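Local coordinates for MutT/nudix family protein (Shewanella oneidensis, PDB 3GZ5) that acts as an ADP-ribose-dependent transcriptional regulator of NAD metabolism, probably joining a ligand-sensing Nudix domain to a DNA-binding winged-helix domain, at residues B[21-26]-B[103-108]; B[88-93]-B[150-155]. All blocks are in the same frame, centred on the assembly; numbering follows the deposited sequence.

Interaction 1 (B[21-26]-B[103-108])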
ATOM      1  N   GLN B  21       3.127  14.075 -18.347  1.00 51.43           N
ATOM      2  CA  GLN B  21       2.257  12.853 -18.211  1.00 52.18           C
ATOM      3  C   GLN B  21       0.789  13.216 -17.881  1.00 51.83           C
ATOM      4  O   GLN B  21       0.532  14.254 -17.227  1.00 52.36           O
ATOM      5  CB  GLN B  21       2.814  11.862 -17.162  1.00 51.99           C
ATOM      6  CG  GLN B  21       4.095  11.116 -17.565  1.00 53.27           C
ATOM      7  CD  GLN B  21       5.364  11.973 -17.478  1.00 54.69           C
ATOM      8  OE1 GLN B  21       5.653  12.604 -16.454  1.00 55.53           O
ATOM      9  NE2 GLN B  21       6.128  11.985 -18.551  1.00 54.04           N
ATOM     10  N   LEU B  22      -0.140  12.377 -18.379  1.00 50.26           N
ATOM     11  CA  LEU B  22      -1.555  12.326 -17.972  1.00 48.80           C
ATOM     12  C   LEU B  22      -1.623  11.727 -16.560  1.00 47.30           C
ATOM     13  O   LEU B  22      -1.315  10.548 -16.343  1.00 46.99           O
ATOM     14  CB  LEU B  22      -2.356  11.405 -18.910  1.00 48.85           C
ATOM     15  CG  LEU B  22      -2.706  11.747 -20.375  1.00 51.69           C
ATOM     16  CD1 LEU B  22      -2.456  10.567 -21.318  1.00 51.52           C
ATOM     17  CD2 LEU B  22      -4.157  12.208 -20.497  1.00 52.52           C
ATOM     18  N   LEU B  23      -2.049  12.552 -15.610  1.00 45.58           N
ATOM     19  CA  LEU B  23      -1.991  12.233 -14.204  1.00 43.54           C
ATOM     20  C   LEU B  23      -3.387  12.371 -13.659  1.00 42.44           C
ATOM     21  O   LEU B  23      -3.954  13.454 -13.695  1.00 42.38           O
ATOM     22  CB  LEU B  23      -1.029  13.188 -13.492  1.00 42.74           C
ATOM     23  CG  LEU B  23      -0.811  13.055 -11.983  1.00 42.88           C
ATOM     24  CD1 LEU B  23      -0.272  11.668 -11.613  1.00 39.61           C
ATOM     25  CD2 LEU B  23       0.146  14.174 -11.478  1.00 41.21           C
ATOM     26  N   THR B  24      -3.953  11.259 -13.192  1.00 41.43           N
ATOM     27  CA  THR B  24      -5.293  11.261 -12.629  1.00 40.86           C
ATOM     28  C   THR B  24      -5.329  10.590 -11.254  1.00 41.36           C
ATOM     29  O   THR B  24      -4.357   9.958 -10.812  1.00 41.11           O
ATOM     30  CB  THR B  24      -6.319  10.592 -13.567  1.00 41.05           C
ATOM     31  OG1 THR B  24      -5.953   9.221 -13.784  1.00 42.43           O
ATOM     32  CG2 THR B  24      -6.423  11.342 -14.943  1.00 38.43           C
ATOM     33  N   VAL B  25      -6.444  10.753 -10.562  1.00 41.49           N
ATOM     34  CA  VAL B  25      -6.667  10.051  -9.317  1.00 43.19           C
ATOM     35  C   VAL B  25      -7.975   9.275  -9.552  1.00 43.39           C
ATOM     36  O   VAL B  25      -8.849   9.800 -10.214  1.00 44.39           O
ATOM     37  CB  VAL B  25      -6.728  11.070  -8.105  1.00 43.22           C
ATOM     38  CG1 VAL B  25      -6.868  10.358  -6.799  1.00 45.14           C
ATOM     39  CG2 VAL B  25      -5.457  11.910  -8.045  1.00 42.11           C
ATOM     40  N   ASP B  26      -8.077   8.027  -9.077  1.00 43.13           N
ATOM     41  CA  ASP B  26      -9.308   7.220  -9.194  1.00 42.79           C
ATOM     42  C   ASP B  26      -9.623   6.578  -7.851  1.00 42.16           C
ATOM     43  O   ASP B  26      -8.769   6.469  -6.997  1.00 41.79           O
ATOM     44  CB  ASP B  26      -9.170   6.091 -10.239  1.00 43.36           C
ATOM     45  CG  ASP B  26      -9.189   6.608 -11.680  1.00 46.73           C
ATOM     46  OD1 ASP B  26      -8.460   6.081 -12.526  1.00 47.64           O
ATOM     47  OD2 ASP B  26      -9.917   7.571 -11.971  1.00 54.13           O
ATOM     48  N   TRP B 103       1.691   8.208 -22.252  1.00 47.51           N
ATOM     49  CA  TRP B 103       2.143   7.751 -20.948  1.00 44.68           C
ATOM     50  C   TRP B 103       1.121   8.328 -19.966  1.00 43.92           C
ATOM     51  O   TRP B 103       0.811   9.514 -20.042  1.00 42.73           O
ATOM     52  CB  TRP B 103       3.496   8.360 -20.658  1.00 43.39           C
ATOM     53  CG  TRP B 103       4.535   7.403 -20.158  1.00 42.57           C
ATOM     54  CD1 TRP B 103       5.516   6.829 -20.892  1.00 40.72           C
ATOM     55  CD2 TRP B 103       4.691   6.919 -18.817  1.00 40.81           C
ATOM     56  NE1 TRP B 103       6.296   6.027 -20.098  1.00 42.92           N
ATOM     57  CE2 TRP B 103       5.812   6.060 -18.816  1.00 40.83           C
ATOM     58  CE3 TRP B 103       3.997   7.135 -17.610  1.00 40.36           C
ATOM     59  CZ2 TRP B 103       6.264   5.405 -17.662  1.00 40.40           C
ATOM     60  CZ3 TRP B 103       4.440   6.474 -16.457  1.00 40.22           C
ATOM     61  CH2 TRP B 103       5.567   5.621 -16.497  1.00 40.39           C
ATOM     62  N   SER B 104       0.574   7.499 -19.074  1.00 43.40           N
ATOM     63  CA  SER B 104      -0.339   8.018 -18.043  1.00 43.12           C
ATOM     64  C   SER B 104      -0.130   7.341 -16.694  1.00 43.02           C
ATOM     65  O   SER B 104       0.252   6.163 -16.623  1.00 43.99           O
ATOM     66  CB  SER B 104      -1.786   7.860 -18.457  1.00 42.81           C
ATOM     67  OG  SER B 104      -2.145   6.511 -18.348  1.00 43.00           O
ATOM     68  N   VAL B 105      -0.389   8.108 -15.642  1.00 42.00           N
ATOM     69  CA  VAL B 105      -0.234   7.662 -14.273  1.00 40.97           C
ATOM     70  C   VAL B 105      -1.547   7.866 -13.541  1.00 40.26           C
ATOM     71  O   VAL B 105      -2.131   8.933 -13.614  1.00 40.38           O
ATOM     72  CB  VAL B 105       0.922   8.436 -13.564  1.00 40.91           C
ATOM     73  CG1 VAL B 105       1.021   8.055 -12.102  1.00 39.04           C
ATOM     74  CG2 VAL B 105       2.246   8.152 -14.259  1.00 39.56           C
ATOM     75  N   THR B 106      -2.011   6.845 -12.844  1.00 39.26           N
ATOM     76  CA  THR B 106      -3.216   6.972 -12.055  1.00 40.19           C
ATOM     77  C   THR B 106      -2.970   6.557 -10.589  1.00 38.89           C
ATOM     78  O   THR B 106      -2.488   5.455 -10.303  1.00 38.59           O
ATOM     79  CB  THR B 106      -4.439   6.193 -12.685  1.00 40.51           C
ATOM     80  OG1 THR B 106      -5.665   6.864 -12.342  1.00 44.94           O
ATOM     81  CG2 THR B 106      -4.525   4.815 -12.141  1.00 42.17           C
ATOM     82  N   VAL B 107      -3.294   7.459  -9.672  1.00 38.10           N
ATOM     83  CA  VAL B 107      -3.227   7.156  -8.254  1.00 37.01           C
ATOM     84  C   VAL B 107      -4.605   6.621  -7.818  1.00 37.22           C
ATOM     85  O   VAL B 107      -5.618   7.343  -7.855  1.00 37.31           O
ATOM     86  CB  VAL B 107      -2.788   8.383  -7.438  1.00 37.05           C
ATOM     87  CG1 VAL B 107      -2.581   7.998  -5.974  1.00 34.34           C
ATOM     88  CG2 VAL B 107      -1.509   9.026  -8.064  1.00 36.02           C
ATOM     89  N   CYS B 108      -4.635   5.339  -7.468  1.00 37.44           N
ATOM     90  CA  CYS B 108      -5.879   4.638  -7.162  1.00 37.54           C
ATOM     91  C   CYS B 108      -6.084   4.475  -5.682  1.00 37.90           C
ATOM     92  O   CYS B 108      -5.154   4.113  -4.967  1.00 38.19           O
ATOM     93  CB  CYS B 108      -5.956   3.258  -7.846  1.00 37.62           C
ATOM     94  SG  CYS B 108      -7.704   2.621  -7.854  1.00 40.57           S
TER
HETATM   95  O   HOH W   1      -3.919   9.210 -15.992  1.00 45.17           O

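Interaction 2 (B[88-93]-B[150-155])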
ATOM      1  N   GLU B  88      -8.506   4.909   1.534  1.00 38.47           N
ATOM      2  CA  GLU B  88      -7.117   4.525   1.644  1.00 38.80           C
ATOM      3  C   GLU B  88      -6.549   4.346   0.248  1.00 38.82           C
ATOM      4  O   GLU B  88      -7.188   3.733  -0.627  1.00 37.51           O
ATOM      5  CB  GLU B  88      -7.000   3.187   2.409  1.00 39.79           C
ATOM      6  CG  GLU B  88      -5.567   2.642   2.498  1.00 44.33           C
ATOM      7  CD  GLU B  88      -5.491   1.233   3.073  1.00 51.58           C
ATOM      8  OE1 GLU B  88      -4.579   0.966   3.889  1.00 55.00           O
ATOM      9  OE2 GLU B  88      -6.330   0.381   2.695  1.00 55.15           O
ATOM     10  N   GLN B  89      -5.342   4.853   0.036  1.00 38.42           N
ATOM     11  CA  GLN B  89      -4.651   4.660  -1.227  1.00 38.85           C
ATOM     12  C   GLN B  89      -4.404   3.169  -1.496  1.00 39.18           C
ATOM     13  O   GLN B  89      -3.923   2.434  -0.621  1.00 40.35           O
ATOM     14  CB  GLN B  89      -3.328   5.437  -1.196  1.00 39.36           C
ATOM     15  CG  GLN B  89      -2.893   6.025  -2.519  1.00 39.37           C
ATOM     16  CD  GLN B  89      -1.628   6.845  -2.393  1.00 40.73           C
ATOM     17  OE1 GLN B  89      -1.672   8.082  -2.293  1.00 43.23           O
ATOM     18  NE2 GLN B  89      -0.506   6.174  -2.407  1.00 38.00           N
ATOM     19  N   LEU B  90      -4.760   2.715  -2.693  1.00 38.85           N
ATOM     20  CA  LEU B  90      -4.537   1.347  -3.132  1.00 37.70           C
ATOM     21  C   LEU B  90      -3.159   1.159  -3.806  1.00 38.18           C
ATOM     22  O   LEU B  90      -2.313   0.381  -3.357  1.00 37.19           O
ATOM     23  CB  LEU B  90      -5.665   0.934  -4.092  1.00 37.66           C
ATOM     24  CG  LEU B  90      -5.642  -0.505  -4.636  1.00 39.06           C
ATOM     25  CD1 LEU B  90      -5.750  -1.540  -3.517  1.00 36.85           C
ATOM     26  CD2 LEU B  90      -6.695  -0.750  -5.741  1.00 38.67           C
ATOM     27  N   CYS B  91      -2.951   1.879  -4.905  1.00 37.55           N
ATOM     28  CA  CYS B  91      -1.789   1.697  -5.731  1.00 37.63           C
ATOM     29  C   CYS B  91      -1.742   2.865  -6.726  1.00 36.61           C
ATOM     30  O   CYS B  91      -2.715   3.623  -6.867  1.00 36.37           O
ATOM     31  CB  CYS B  91      -1.839   0.342  -6.465  1.00 37.32           C
ATOM     32  SG  CYS B  91      -3.256   0.207  -7.583  1.00 44.42           S
ATOM     33  N   THR B  92      -0.584   3.035  -7.353  1.00 35.30           N
ATOM     34  CA  THR B  92      -0.389   4.020  -8.410  1.00 35.20           C
ATOM     35  C   THR B  92       0.041   3.197  -9.597  1.00 35.38           C
ATOM     36  O   THR B  92       1.010   2.453  -9.514  1.00 34.06           O
ATOM     37  CB  THR B  92       0.678   5.070  -8.005  1.00 35.18           C
ATOM     38  OG1 THR B  92       0.141   5.850  -6.933  1.00 37.61           O
ATOM     39  CG2 THR B  92       1.030   6.010  -9.151  1.00 32.82           C
ATOM     40  N   VAL B  93      -0.723   3.268 -10.677  1.00 36.59           N
ATOM     41  CA  VAL B  93      -0.321   2.584 -11.907  1.00 37.67           C
ATOM     42  C   VAL B  93       0.144   3.612 -12.938  1.00 37.84           C
ATOM     43  O   VAL B  93      -0.512   4.645 -13.147  1.00 36.84           O
ATOM     44  CB  VAL B  93      -1.451   1.694 -12.465  1.00 38.29           C
ATOM     45  CG1 VAL B  93      -1.002   1.012 -13.747  1.00 39.47           C
ATOM     46  CG2 VAL B  93      -1.791   0.595 -11.445  1.00 40.23           C
ATOM     47  N   GLU B 150     -10.329  -5.407  -9.292  1.00 47.43           N
ATOM     48  CA  GLU B 150      -9.807  -6.685  -8.794  1.00 47.97           C
ATOM     49  C   GLU B 150      -8.736  -6.541  -7.694  1.00 47.00           C
ATOM     50  O   GLU B 150      -8.728  -7.296  -6.713  1.00 46.28           O
ATOM     51  CB  GLU B 150      -9.210  -7.507  -9.950  1.00 48.60           C
ATOM     52  CG  GLU B 150     -10.210  -7.919 -11.030  1.00 52.54           C
ATOM     53  CD  GLU B 150      -9.567  -8.720 -12.176  1.00 57.78           C
ATOM     54  OE1 GLU B 150      -8.310  -8.768 -12.250  1.00 59.29           O
ATOM     55  OE2 GLU B 150     -10.327  -9.300 -12.997  1.00 58.97           O
ATOM     56  N   GLN B 151      -7.818  -5.594  -7.876  1.00 46.14           N
ATOM     57  CA  GLN B 151      -6.834  -5.286  -6.857  1.00 45.39           C
ATOM     58  C   GLN B 151      -7.496  -4.729  -5.567  1.00 44.26           C
ATOM     59  O   GLN B 151      -7.173  -5.160  -4.461  1.00 43.48           O
ATOM     60  CB  GLN B 151      -5.781  -4.332  -7.418  1.00 46.46           C
ATOM     61  CG  GLN B 151      -4.462  -4.381  -6.661  1.00 50.30           C
ATOM     62  CD  GLN B 151      -3.313  -3.698  -7.394  1.00 55.28           C
ATOM     63  OE1 GLN B 151      -3.326  -3.542  -8.630  1.00 56.49           O
ATOM     64  NE2 GLN B 151      -2.302  -3.289  -6.627  1.00 55.13           N
ATOM     65  N   ALA B 152      -8.420  -3.782  -5.722  1.00 42.62           N
ATOM     66  CA  ALA B 152      -9.161  -3.233  -4.582  1.00 42.33           C
ATOM     67  C   ALA B 152      -9.913  -4.337  -3.835  1.00 42.00           C
ATOM     68  O   ALA B 152      -9.869  -4.400  -2.612  1.00 41.20           O
ATOM     69  CB  ALA B 152     -10.122  -2.137  -5.042  1.00 40.50           C
ATOM     70  N   ARG B 153     -10.605  -5.192  -4.595  1.00 42.55           N
ATOM     71  CA  ARG B 153     -11.388  -6.301  -4.046  1.00 43.41           C
ATOM     72  C   ARG B 153     -10.533  -7.296  -3.248  1.00 43.56           C
ATOM     73  O   ARG B 153     -10.971  -7.823  -2.217  1.00 43.47           O
ATOM     74  CB  ARG B 153     -12.180  -7.007  -5.163  1.00 43.41           C
ATOM     75  CG  ARG B 153     -12.940  -8.282  -4.728  1.00 44.89           C
ATOM     76  CD  ARG B 153     -14.053  -8.005  -3.726  1.00 47.70           C
ATOM     77  NE  ARG B 153     -14.761  -9.242  -3.370  1.00 48.55           N
ATOM     78  CZ  ARG B 153     -14.307 -10.151  -2.508  1.00 49.33           C
ATOM     79  NH1 ARG B 153     -13.135  -9.981  -1.883  1.00 48.61           N
ATOM     80  NH2 ARG B 153     -15.033 -11.227  -2.261  1.00 49.42           N
ATOM     81  N   GLU B 154      -9.323  -7.545  -3.745  1.00 44.02           N
ATOM     82  CA  GLU B 154      -8.331  -8.371  -3.097  1.00 45.36           C
ATOM     83  C   GLU B 154      -7.753  -7.745  -1.818  1.00 45.49           C
ATOM     84  O   GLU B 154      -7.481  -8.445  -0.824  1.00 45.59           O
ATOM     85  CB  GLU B 154      -7.179  -8.563  -4.051  1.00 46.50           C
ATOM     86  CG  GLU B 154      -7.288  -9.693  -4.997  1.00 51.37           C
ATOM     87  CD  GLU B 154      -5.909 -10.058  -5.476  1.00 58.14           C
ATOM     88  OE1 GLU B 154      -5.460 -11.183  -5.163  1.00 62.14           O
ATOM     89  OE2 GLU B 154      -5.248  -9.191  -6.107  1.00 60.32           O
ATOM     90  N   ARG B 155      -7.501  -6.438  -1.843  1.00 45.26           N
ATOM     91  CA  ARG B 155      -7.092  -5.789  -0.597  1.00 45.03           C
ATOM     92  C   ARG B 155      -8.204  -5.791   0.446  1.00 43.85           C
ATOM     93  O   ARG B 155      -7.936  -5.957   1.602  1.00 43.23           O
ATOM     94  CB  ARG B 155      -6.502  -4.380  -0.769  1.00 45.74           C
ATOM     95  CG  ARG B 155      -5.665  -4.041   0.525  1.00 46.84           C
ATOM     96  CD  ARG B 155      -4.963  -2.755   0.501  1.00 49.64           C
ATOM     97  NE  ARG B 155      -5.915  -1.663   0.309  1.00 54.87           N
ATOM     98  CZ  ARG B 155      -5.560  -0.385   0.193  1.00 53.62           C
ATOM     99  NH1 ARG B 155      -6.493   0.541  -0.014  1.00 51.56           N
ATOM    100  NH2 ARG B 155      -4.267  -0.048   0.277  1.00 51.71           N
TER

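Interaction 1 (B[21-26]-B[103-108])
T106 stands between T24 and D26, and its side chain meets the polar side chains of both. Its CB lies 3.6 Å from T24 OG1, while CG2 only skirts D26 OD1. The tip does the bonding: T106 OG1 donates to D26 OD1 at 2.9 Å, meeting the carboxylate from above its plane, 63° out of it. The same hydroxyl oxygen is 2.8 Å from T24 OG1; a chi1 of 61° sets T24 OG1 between its backbone N and carbonyl carbon, where it reaches both T106 OG1 and a water that donates to V105 O. D26 and T106 are buried, so this chain of oxygens satisfies polar atoms on the face that helix 145-162 reaches through H145 and L148.

The backbones of 22-26 and 104-108 run parallel in the mixed sheet of the Nudix fold, in register from L22 with S104 to D26 with C108. The rungs interlock as parallel pairing demands: V105 N gives a nearly straight bond to L22 O (2.7 Å), T24 N binds V105 O, V107 N binds T24 O, and D26 N returns to V107 O (2.8 Å). L23, V25, V105 and V107 point to the other face, where L23 CD1 lies alongside V105 CG1 at 3.9 Å and helix 68-80 packs on V25. At the start of the pair, Q21 CG rests 4.0 Å from W103 CE3; Q21 NE2 and W103 NE1 bond instead to E62 and D65 of the second subunit.

Interaction 2 (B[88-93]-B[150-155])
E88 and R155 meet where helix 145-162 packs on strand 86-95 of the Nudix sheet, a strand interrupted by a classic beta bulge, L90 and C91 together standing opposite C108 of strand 104-112. The E88 carboxylate lies over one face of the R155 guanidinium, its plane 34° from the guanidinium plane. This salt bridge rests on charge alone, since no N-H points at OE2, whose exact place is doubtful; K159 is a second cationic partner for it. Q89 contributes its backbone: R155 NH2 donates to Q89 O at 2.7 Å, close to the guanidinium plane, and NH1 adds weak bonds to E88 O and Q89 O. L90 covers the opposite face, CD1 standing 3.8 Å above the plane over its centre, while CD2 reaches A152 CB at 3.8 Å. An alanine in place of R155 would probably leave Q89 O without its NH2 donor, E88 without one of its charged partners, and a gap beside L90 CD1. A152 itself packs beyond on V28 and F30. At C91, chi1 of 62° sets SG between the backbone N and carbonyl carbon, 3.7 Å from Q151 NE2.

From the N terminus the chain runs through segment 21-26, then helix 68-80, to segment 88-93, turns back as segment 103-108, and reaches helix segment 150-155 last. Interaction 1 closes a loop of 76 residues and interaction 2 one of 56; the two cross, because 88-93 falls within the first loop and 103-108 within the second. They join directly through the antiparallel pairing of strands 86-95 and 104-112, with probable hydrogen bonds from C108 N to C91 O (2.6 Å) and from T106 N to V93 O (2.7 Å). Strand 22-33 is thus joined edge to edge with strand 104-112 of this hairpin, helix 145-162 packs against strand 86-95, and both contacts touch the second subunit.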